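Long-range contacts in glycerophosphodiester phosphodiesterase (Thermotoga maritima, PDB 1O1Z), which belongs to the glycerophosphoryl diester phosphodiesterase family and folds as a TIM barrel of parallel strands wrapped by helices: residues 57-62 with 72-77; 132-137 with 149-154; 175-180 with 199-204. One frame throughout, in Å; residues are numbered along the deposited sequence.

Interaction 1: residues 57-62 with 72-77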
loop_
_atom_site.group_PDB
_atom_site.type_symbol
_atom_site.label_atom_id
_atom_site.label_comp_id
_atom_site.label_asym_id
_atom_site.label_seq_id
_atom_site.Cartn_x
_atom_site.Cartn_y
_atom_site.Cartn_z
ATOM N N VAL A 57 2.330 12.901 6.499
ATOM C CA VAL A 57 3.246 12.098 7.314
ATOM C C VAL A 57 2.995 10.612 7.069
ATOM O O VAL A 57 1.885 10.206 6.775
ATOM C CB VAL A 57 3.026 12.435 8.821
ATOM C CG1 VAL A 57 3.688 11.421 9.765
ATOM C CG2 VAL A 57 3.545 13.853 9.069
ATOM N N VAL A 58 4.037 9.806 7.217
ATOM C CA VAL A 58 3.952 8.360 6.993
ATOM C C VAL A 58 3.759 7.672 8.358
ATOM O O VAL A 58 4.664 7.628 9.190
ATOM C CB VAL A 58 5.175 7.831 6.265
ATOM C CG1 VAL A 58 5.060 6.312 6.049
ATOM C CG2 VAL A 58 5.366 8.543 4.937
ATOM N N SER A 59 2.552 7.164 8.616
ATOM C CA SER A 59 2.248 6.455 9.848
ATOM C C SER A 59 1.014 5.598 9.626
ATOM O O SER A 59 -0.029 6.117 9.246
ATOM C CB SER A 59 1.955 7.438 10.982
ATOM O OG SER A 59 1.668 6.732 12.203
ATOM N N HIS A 60 1.130 4.295 9.886
ATOM C CA HIS A 60 -0.054 3.428 9.832
ATOM C C HIS A 60 -1.121 3.801 10.877
ATOM O O HIS A 60 -2.292 4.012 10.532
ATOM C CB HIS A 60 0.366 1.967 9.988
ATOM C CG HIS A 60 -0.790 1.034 9.950
ATOM N ND1 HIS A 60 -1.467 0.646 11.079
ATOM C CD2 HIS A 60 -1.435 0.477 8.898
ATOM C CE1 HIS A 60 -2.471 -0.144 10.728
ATOM N NE2 HIS A 60 -2.485 -0.247 9.414
ATOM N N ASP A 61 -0.722 3.907 12.137
ATOM C CA ASP A 61 -1.629 4.199 13.230
ATOM C C ASP A 61 -1.853 5.708 13.320
ATOM O O ASP A 61 -1.005 6.497 12.888
ATOM C CB ASP A 61 -1.052 3.732 14.556
ATOM C CG ASP A 61 -0.921 2.208 14.694
ATOM O OD1 ASP A 61 -1.440 1.431 13.855
ATOM O OD2 ASP A 61 -0.347 1.735 15.695
ATOM N N GLU A 62 -2.936 6.117 13.965
ATOM C CA GLU A 62 -3.230 7.536 14.126
ATOM C C GLU A 62 -2.435 8.165 15.276
ATOM O O GLU A 62 -2.493 9.367 15.460
ATOM C CB GLU A 62 -4.738 7.779 14.335
ATOM C CG GLU A 62 -5.290 7.341 15.670
ATOM C CD GLU A 62 -6.702 7.854 15.934
ATOM O OE1 GLU A 62 -7.324 8.478 15.040
ATOM O OE2 GLU A 62 -7.190 7.622 17.050
ATOM N N VAL A 72 0.281 10.249 21.801
ATOM C CA VAL A 72 0.255 11.457 20.993
ATOM C C VAL A 72 -0.317 11.105 19.634
ATOM O O VAL A 72 0.210 10.224 18.948
ATOM C CB VAL A 72 1.674 12.036 20.788
ATOM C CG1 VAL A 72 1.632 13.253 19.864
ATOM C CG2 VAL A 72 2.318 12.402 22.140
ATOM N N LYS A 73 -1.371 11.803 19.230
ATOM C CA LYS A 73 -1.931 11.613 17.906
ATOM C C LYS A 73 -1.145 12.386 16.855
ATOM O O LYS A 73 -0.748 13.519 17.067
ATOM C CB LYS A 73 -3.396 12.053 17.833
ATOM C CG LYS A 73 -4.345 11.190 18.618
ATOM C CD LYS A 73 -5.743 11.753 18.526
ATOM C CE LYS A 73 -6.738 10.908 19.292
ATOM N NZ LYS A 73 -7.007 9.634 18.583
ATOM N N ILE A 74 -0.983 11.784 15.696
ATOM C CA ILE A 74 -0.303 12.411 14.565
ATOM C C ILE A 74 -0.916 13.784 14.258
ATOM O O ILE A 74 -0.202 14.768 14.013
ATOM C CB ILE A 74 -0.351 11.483 13.316
ATOM C CG1 ILE A 74 0.328 10.119 13.567
ATOM C CG2 ILE A 74 0.229 12.163 12.084
ATOM C CD1 ILE A 74 1.733 10.197 13.988
ATOM N N ARG A 75 -2.249 13.877 14.265
ATOM C CA ARG A 75 -2.898 15.121 13.863
ATOM C C ARG A 75 -2.845 16.210 14.936
ATOM O O ARG A 75 -3.266 17.341 14.676
ATOM C CB ARG A 75 -4.336 14.886 13.419
ATOM C CG ARG A 75 -5.305 14.452 14.496
ATOM C CD ARG A 75 -6.724 14.218 13.946
ATOM N NE ARG A 75 -6.716 13.046 13.089
ATOM C CZ ARG A 75 -6.954 11.789 13.489
ATOM N NH1 ARG A 75 -7.268 11.519 14.743
ATOM N NH2 ARG A 75 -6.856 10.789 12.608
ATOM N N ASP A 76 -2.343 15.868 16.116
ATOM C CA ASP A 76 -2.259 16.777 17.244
ATOM C C ASP A 76 -0.861 17.405 17.345
ATOM O O ASP A 76 -0.648 18.272 18.195
ATOM C CB ASP A 76 -2.571 16.027 18.541
ATOM C CG ASP A 76 -4.061 15.762 18.756
ATOM O OD1 ASP A 76 -4.914 16.273 18.008
ATOM O OD2 ASP A 76 -4.454 15.053 19.699
ATOM N N ALA A 77 0.073 16.951 16.521
ATOM C CA ALA A 77 1.453 17.431 16.563
ATOM C C ALA A 77 1.885 17.887 15.180
ATOM O O ALA A 77 1.483 17.311 14.164
ATOM C CB ALA A 77 2.369 16.340 17.054
HETATM O O HOH W 1 -3.866 11.393 14.151
HETATM O O HOH W 2 -7.713 7.838 12.470
#

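Interaction 2: residues 132-137 with 149-154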
loop_
_atom_site.group_PDB
_atom_site.type_symbol
_atom_site.label_atom_id
_atom_site.label_comp_id
_atom_site.label_asym_id
_atom_site.label_seq_id
_atom_site.Cartn_x
_atom_site.Cartn_y
_atom_site.Cartn_z
ATOM N N SER A 132 -4.077 3.630 -2.784
ATOM C CA SER A 132 -5.038 2.652 -2.363
ATOM C C SER A 132 -5.710 3.106 -1.083
ATOM O O SER A 132 -5.249 4.016 -0.379
ATOM C CB SER A 132 -4.397 1.279 -2.171
ATOM O OG SER A 132 -3.334 1.330 -1.225
ATOM N N SER A 133 -6.849 2.488 -0.814
ATOM C CA SER A 133 -7.634 2.797 0.370
ATOM C C SER A 133 -8.724 1.759 0.525
ATOM O O SER A 133 -9.212 1.179 -0.457
ATOM C CB SER A 133 -8.265 4.191 0.270
ATOM O OG SER A 133 -8.990 4.523 1.455
ATOM N N PHE A 134 -9.151 1.530 1.777
ATOM C CA PHE A 134 -10.367 0.773 2.016
ATOM C C PHE A 134 -11.643 1.627 1.774
ATOM O O PHE A 134 -12.754 1.102 1.720
ATOM C CB PHE A 134 -10.365 0.239 3.473
ATOM C CG PHE A 134 -9.365 -0.868 3.728
ATOM C CD1 PHE A 134 -9.685 -2.180 3.420
ATOM C CD2 PHE A 134 -8.117 -0.595 4.238
ATOM C CE1 PHE A 134 -8.775 -3.214 3.665
ATOM C CE2 PHE A 134 -7.195 -1.619 4.452
ATOM C CZ PHE A 134 -7.542 -2.931 4.146
ATOM N N ASP A 135 -11.444 2.946 1.617
ATOM C CA ASP A 135 -12.513 3.908 1.315
ATOM C C ASP A 135 -12.685 3.991 -0.202
ATOM O O ASP A 135 -12.057 4.798 -0.888
ATOM C CB ASP A 135 -12.110 5.243 1.918
ATOM C CG ASP A 135 -13.193 6.278 1.919
ATOM O OD1 ASP A 135 -14.197 6.159 1.160
ATOM O OD2 ASP A 135 -13.083 7.295 2.691
ATOM N N LEU A 136 -13.498 3.087 -0.726
ATOM C CA LEU A 136 -13.588 2.928 -2.163
ATOM C C LEU A 136 -14.224 4.170 -2.809
ATOM O O LEU A 136 -13.825 4.574 -3.898
ATOM C CB LEU A 136 -14.355 1.655 -2.520
ATOM C CG LEU A 136 -13.815 0.401 -1.820
ATOM C CD1 LEU A 136 -14.565 -0.786 -2.413
ATOM C CD2 LEU A 136 -12.331 0.236 -1.954
ATOM N N ASP A 137 -15.193 4.778 -2.136
ATOM C CA ASP A 137 -15.828 5.987 -2.667
ATOM C C ASP A 137 -14.811 7.110 -2.804
ATOM O O ASP A 137 -14.871 7.887 -3.746
ATOM C CB ASP A 137 -16.970 6.483 -1.809
ATOM C CG ASP A 137 -18.160 5.551 -1.753
ATOM O OD1 ASP A 137 -18.240 4.538 -2.495
ATOM O OD2 ASP A 137 -19.111 5.814 -0.970
ATOM N N GLY A 149 -6.041 1.528 -6.453
ATOM C CA GLY A 149 -6.352 0.184 -6.124
ATOM C C GLY A 149 -7.293 0.126 -4.943
ATOM O O GLY A 149 -7.096 0.763 -3.900
ATOM N N TYR A 150 -8.332 -0.669 -5.103
ATOM C CA TYR A 150 -9.258 -0.896 -4.012
ATOM C C TYR A 150 -8.644 -1.877 -3.023
ATOM O O TYR A 150 -8.288 -2.979 -3.413
ATOM C CB TYR A 150 -10.529 -1.535 -4.539
ATOM C CG TYR A 150 -11.408 -0.700 -5.452
ATOM C CD1 TYR A 150 -11.451 0.693 -5.380
ATOM C CD2 TYR A 150 -12.281 -1.338 -6.324
ATOM C CE1 TYR A 150 -12.363 1.418 -6.164
ATOM C CE2 TYR A 150 -13.154 -0.630 -7.103
ATOM C CZ TYR A 150 -13.166 0.736 -7.043
ATOM O OH TYR A 150 -14.051 1.445 -7.852
ATOM N N LEU A 151 -8.602 -1.519 -1.737
ATOM C CA LEU A 151 -8.278 -2.465 -0.682
ATOM C C LEU A 151 -9.569 -3.089 -0.247
ATOM O O LEU A 151 -10.509 -2.376 0.090
ATOM C CB LEU A 151 -7.598 -1.773 0.495
ATOM C CG LEU A 151 -6.115 -1.564 0.273
ATOM C CD1 LEU A 151 -5.548 -0.425 1.134
ATOM C CD2 LEU A 151 -5.411 -2.885 0.618
ATOM N N ILE A 152 -9.599 -4.410 -0.214
ATOM C CA ILE A 152 -10.817 -5.140 0.098
ATOM C C ILE A 152 -10.764 -5.736 1.494
ATOM O O ILE A 152 -9.785 -6.387 1.845
ATOM C CB ILE A 152 -11.008 -6.238 -0.972
ATOM C CG1 ILE A 152 -11.021 -5.650 -2.393
ATOM C CG2 ILE A 152 -12.248 -7.052 -0.670
ATOM C CD1 ILE A 152 -10.960 -6.702 -3.478
ATOM N N ASP A 153 -11.812 -5.497 2.280
ATOM C CA ASP A 153 -11.964 -6.124 3.595
ATOM C C ASP A 153 -13.306 -6.859 3.625
ATOM O O ASP A 153 -13.969 -6.987 2.583
ATOM C CB ASP A 153 -11.766 -5.101 4.741
ATOM C CG ASP A 153 -12.857 -4.028 4.816
ATOM O OD1 ASP A 153 -13.981 -4.255 4.337
ATOM O OD2 ASP A 153 -12.673 -2.918 5.370
ATOM N N GLU A 154 -13.713 -7.347 4.794
ATOM C CA GLU A 154 -14.877 -8.228 4.865
ATOM C C GLU A 154 -16.187 -7.517 4.515
ATOM O O GLU A 154 -17.142 -8.155 4.053
ATOM C CB GLU A 154 -14.997 -8.867 6.256
#

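Interaction 3: residues 175-180 with 199-204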
loop_
_atom_site.group_PDB
_atom_site.type_symbol
_atom_site.label_atom_id
_atom_site.label_comp_id
_atom_site.label_asym_id
_atom_site.label_seq_id
_atom_site.Cartn_x
_atom_site.Cartn_y
_atom_site.Cartn_z
ATOM N N LEU A 175 -6.581 -4.250 -7.752
ATOM C CA LEU A 175 -7.353 -4.728 -6.611
ATOM C C LEU A 175 -6.367 -5.346 -5.642
ATOM O O LEU A 175 -5.528 -6.134 -6.046
ATOM C CB LEU A 175 -8.359 -5.771 -7.039
ATOM C CG LEU A 175 -9.394 -5.280 -8.047
ATOM C CD1 LEU A 175 -10.241 -6.443 -8.568
ATOM C CD2 LEU A 175 -10.308 -4.219 -7.438
ATOM N N HIS A 176 -6.463 -4.939 -4.379
ATOM C CA HIS A 176 -5.525 -5.349 -3.344
ATOM C C HIS A 176 -6.311 -6.208 -2.383
ATOM O O HIS A 176 -7.077 -5.704 -1.570
ATOM C CB HIS A 176 -4.954 -4.108 -2.651
ATOM C CG HIS A 176 -4.184 -3.202 -3.566
ATOM N ND1 HIS A 176 -3.163 -2.393 -3.115
ATOM C CD2 HIS A 176 -4.285 -2.969 -4.903
ATOM C CE1 HIS A 176 -2.670 -1.698 -4.133
ATOM N NE2 HIS A 176 -3.341 -2.020 -5.230
ATOM N N VAL A 177 -6.136 -7.513 -2.515
ATOM C CA VAL A 177 -7.014 -8.482 -1.867
ATOM C C VAL A 177 -6.244 -9.264 -0.807
ATOM O O VAL A 177 -5.048 -9.548 -0.927
ATOM C CB VAL A 177 -7.664 -9.416 -2.895
ATOM C CG1 VAL A 177 -8.258 -8.605 -4.060
ATOM C CG2 VAL A 177 -6.700 -10.345 -3.423
ATOM N N PRO A 178 -6.901 -9.603 0.284
ATOM C CA PRO A 178 -6.260 -10.441 1.288
ATOM C C PRO A 178 -5.962 -11.795 0.685
ATOM O O PRO A 178 -6.756 -12.320 -0.077
ATOM C CB PRO A 178 -7.301 -10.548 2.396
ATOM C CG PRO A 178 -8.542 -9.974 1.863
ATOM C CD PRO A 178 -8.275 -9.225 0.646
ATOM N N TYR A 179 -4.822 -12.383 1.008
ATOM C CA TYR A 179 -4.518 -13.688 0.405
ATOM C C TYR A 179 -5.523 -14.807 0.719
ATOM O O TYR A 179 -5.653 -15.764 -0.038
ATOM C CB TYR A 179 -3.082 -14.128 0.734
ATOM C CG TYR A 179 -2.785 -14.326 2.180
ATOM C CD1 TYR A 179 -3.050 -15.532 2.815
ATOM C CD2 TYR A 179 -2.144 -13.321 2.922
ATOM C CE1 TYR A 179 -2.743 -15.728 4.140
ATOM C CE2 TYR A 179 -1.809 -13.523 4.235
ATOM C CZ TYR A 179 -2.108 -14.718 4.846
ATOM O OH TYR A 179 -1.788 -14.893 6.171
ATOM N N GLN A 180 -6.236 -14.664 1.829
ATOM C CA GLN A 180 -7.266 -15.597 2.234
ATOM C C GLN A 180 -8.438 -15.646 1.250
ATOM O O GLN A 180 -9.201 -16.622 1.246
ATOM C CB GLN A 180 -7.762 -15.257 3.638
ATOM C CG GLN A 180 -6.684 -15.416 4.733
ATOM C CD GLN A 180 -5.920 -14.147 5.051
ATOM O OE1 GLN A 180 -5.897 -13.193 4.268
ATOM N NE2 GLN A 180 -5.280 -14.128 6.227
ATOM N N ILE A 199 -7.015 -5.661 -15.135
ATOM C CA ILE A 199 -6.871 -5.201 -13.736
ATOM C C ILE A 199 -5.748 -5.976 -13.060
ATOM O O ILE A 199 -5.604 -7.198 -13.267
ATOM C CB ILE A 199 -8.176 -5.326 -12.978
ATOM C CG1 ILE A 199 -9.223 -4.397 -13.611
ATOM C CG2 ILE A 199 -7.978 -4.960 -11.496
ATOM C CD1 ILE A 199 -10.588 -4.768 -13.316
ATOM N N VAL A 200 -4.904 -5.264 -12.322
ATOM C CA VAL A 200 -3.723 -5.813 -11.669
ATOM C C VAL A 200 -4.113 -6.300 -10.282
ATOM O O VAL A 200 -4.764 -5.579 -9.553
ATOM C CB VAL A 200 -2.591 -4.736 -11.575
ATOM C CG1 VAL A 200 -1.422 -5.187 -10.760
ATOM C CG2 VAL A 200 -2.132 -4.368 -12.987
ATOM N N ILE A 201 -3.768 -7.537 -9.948
ATOM C CA ILE A 201 -4.150 -8.110 -8.665
ATOM C C ILE A 201 -2.946 -8.175 -7.735
ATOM O O ILE A 201 -1.964 -8.829 -8.054
ATOM C CB ILE A 201 -4.693 -9.558 -8.877
ATOM C CG1 ILE A 201 -5.821 -9.604 -9.942
ATOM C CG2 ILE A 201 -5.090 -10.152 -7.535
ATOM C CD1 ILE A 201 -7.024 -8.758 -9.643
ATOM N N PHE A 202 -3.031 -7.493 -6.597
ATOM C CA PHE A 202 -2.022 -7.554 -5.543
ATOM C C PHE A 202 -2.636 -8.304 -4.372
ATOM O O PHE A 202 -3.840 -8.178 -4.084
ATOM C CB PHE A 202 -1.621 -6.163 -5.034
ATOM C CG PHE A 202 -0.697 -5.405 -5.934
ATOM C CD1 PHE A 202 -1.192 -4.635 -6.958
ATOM C CD2 PHE A 202 0.694 -5.425 -5.708
ATOM C CE1 PHE A 202 -0.343 -3.929 -7.800
ATOM C CE2 PHE A 202 1.539 -4.719 -6.564
ATOM C CZ PHE A 202 1.005 -3.961 -7.593
ATOM N N VAL A 203 -1.821 -9.099 -3.696
ATOM C CA VAL A 203 -2.238 -9.727 -2.447
ATOM C C VAL A 203 -1.456 -9.201 -1.263
ATOM O O VAL A 203 -0.312 -8.849 -1.399
ATOM C CB VAL A 203 -2.188 -11.261 -2.514
ATOM C CG1 VAL A 203 -3.121 -11.743 -3.588
ATOM C CG2 VAL A 203 -0.791 -11.775 -2.730
ATOM N N TRP A 204 -2.101 -9.131 -0.100
ATOM C CA TRP A 204 -1.470 -8.645 1.127
ATOM C C TRP A 204 -2.002 -9.382 2.347
ATOM O O TRP A 204 -3.047 -10.019 2.276
ATOM C CB TRP A 204 -1.764 -7.155 1.310
ATOM C CG TRP A 204 -3.262 -6.856 1.410
ATOM C CD1 TRP A 204 -4.107 -6.658 0.373
ATOM C CD2 TRP A 204 -4.073 -6.789 2.603
ATOM N NE1 TRP A 204 -5.387 -6.455 0.830
ATOM C CE2 TRP A 204 -5.398 -6.516 2.195
ATOM C CE3 TRP A 204 -3.813 -6.914 3.968
ATOM C CZ2 TRP A 204 -6.457 -6.376 3.093
ATOM C CZ3 TRP A 204 -4.867 -6.776 4.867
ATOM C CH2 TRP A 204 -6.176 -6.510 4.420
HETATM O O HOH W 3 -4.777 -10.701 4.551
#

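Interaction 1: residues 57-62 with 72-77
Glu62 O is gripped by two hydrogen bonds and a weaker C-H contact. Ile74 N donates to it over 2.9 Å in a fairly straight bond (163° at the hydrogen), water 1 donates over 2.8 Å between the water and Glu62 O, and the CA-H of Lys73 also faces this oxygen. Water 1 in turn accepts from Arg75 N, making a second bridge between the backbones, and it sits over the centre of one face of the Arg75 guanidinium. The carboxylate of Glu62 divides its two oxygens between two cations. OE1 lies at the guanidinium edge, 3.1 Å from Arg75 NH1 and in a weak 3.4 Å bond to Arg75 NH2; NH1 approaches it from above the carboxylate plane, the two flat groups standing 70° apart. Water 2 links OE1 and NH2 again, and NH2 has its stronger partner in Glu112. Glu62 OE2 faces Lys73 NZ, which the final lysine torsion (chi4 -73°) turns out of the otherwise extended chain; its 2.5 Å separation is doubtful, as Lys73 was modelled in two conformers. This salt-bridge network lies beside the TIM-barrel sheet, where residues 57-62 leave the strand paired antiparallel with 43-50 and enter a two-stranded excursion, 63-64 with 70-73. Residues 74-76 return as a short 3-10 turn toward helix 79-85. Away from the charges the contact turns apolar. Ile74 CG2 meets Val57 CG1 at 4.2 Å, Ile74 CD1 rests 3.9 Å from Ser59 OG, and Leu82 touches the same isoleucine. Ser59 OG donates to Asp61 O over 2.8 Å, in the carbonyl plane and on a lone pair.

Interaction 2: residues 132-137 with 149-154
Leu151 N donates to Ser133 O across the contact, a 3.0 Å backbone bond with 164° at the hydrogen, although the donor stands well above the carbonyl plane. One residue back, the CA-H of Ser132 points at Gly149 O from 3.2 Å. These contacts keep Ser132 beside Gly149 and Ser133 beside Tyr150 in parallel register. Aromatic contacts come next. Leu151 CB sits 3.5 Å from the centroid of the Phe134 ring, only 8° off the normal, a CH-pi contact over the centre of the face, while Leu151 CD1 approaches the CD2-CE2 side. Ile152 O meets the ring edge 3.8 Å from Phe134 CE1. The Asp153 carboxylate is nearly parallel to the ring, 15° between planes, with OD2 placed obliquely 3.6 Å from Phe134 CD1; Asp153 OD1 accepts from the backbone N of Glu155 and Asn156. All this happens at the C-terminal ends of two neighbouring barrel strands, 129-133 and 148-151, joined through helix 136-142 as one beta-alpha-beta unit of the TIM barrel. Apolar packing links that helix back to the sheet: Leu136 and Tyr150 cross at about a right angle, with Leu136 CD2 3.6 Å from Tyr150 CD1 and equally close to its CB. On the sheet face that carries Ser132, Leu151 CD1 lies 3.7 Å from Ser132 OG, which is hydrogen-bonded to Asn107. Side-chain-to-backbone bonds lie in the turn into the helix. Ser133 OG accepts from Asp135 N over 2.9 Å, an ST turn, and Asp135 is the N-cap, its OD1 taking the backbone N of Leu138. Asn156 ND2 donates to both Phe134 O and Leu151 O, so one side-chain amide bridges the loop after strand 129-133 and the end of strand 148-151.

Interaction 3: residues 175-180 with 199-204
His176 and Phe202 lie side by side and point the same way from adjacent parallel strands of the TIM barrel, 174-178 and 200-204, which helix 185-196 connects as a beta-alpha-beta unit. Their rings are oblique, centroids 5.0 Å apart and planes at 43°. Phe202 CB stands over one face of the imidazole, offset toward its rim, while His176 NE2 is held by Ser174 OG. On the other face of the sheet Leu175 and Ile201 also run alongside each other, CD1 to CD1 at 4.1 Å, and Leu175 CG meets Ile199 CG2 at 3.7 Å; helices 160-170 and 185-196 cover this apolar layer. Val177 crosses Val203 obliquely, Val177 CG2 lying 3.8 Å from Val203 CG1 in one of the two modelled conformers of each. Backbone bonds run in ladder fashion between the strands, from Leu175 N to Val200 O through to Tyr179 N with Trp204 O. Trp204 departs from the pattern. Its CG sits between the backbone N and the carbonyl carbon (chi1 60°), and the far end of the side chain comes to residues 176-178, where NE1 donates to His176 O over 3.0 Å, coming from 68° above that carbonyl's plane. Pro178 CA packs over the five-membered ring, 4.2 Å from its centroid. Water 3 donates to both Trp204 O and Gln180 OE1, 2.7 Å from the latter.

How the interactions relate
Along the chain the three contacts follow in series, and all reach the same curled sheet. Interactions 2 and 3 are neighbours, centres 11 Å apart: strands 148-151 and 174-178 pair directly, Tyr150 O probably accepting from His176 N, and Ile152 packs on Val177. Together they give a continuous run of four parallel strands, 129-133, 148-151, 174-178 and 200-204, about half of the barrel wall. Interaction 1 is more peripheral, its centre 21 Å from that of interaction 2 and 26 Å from that of interaction 3, on the opposite side of the chain's centre from the latter. It ties an excursion to the barrel, whereas the others build the wall itself.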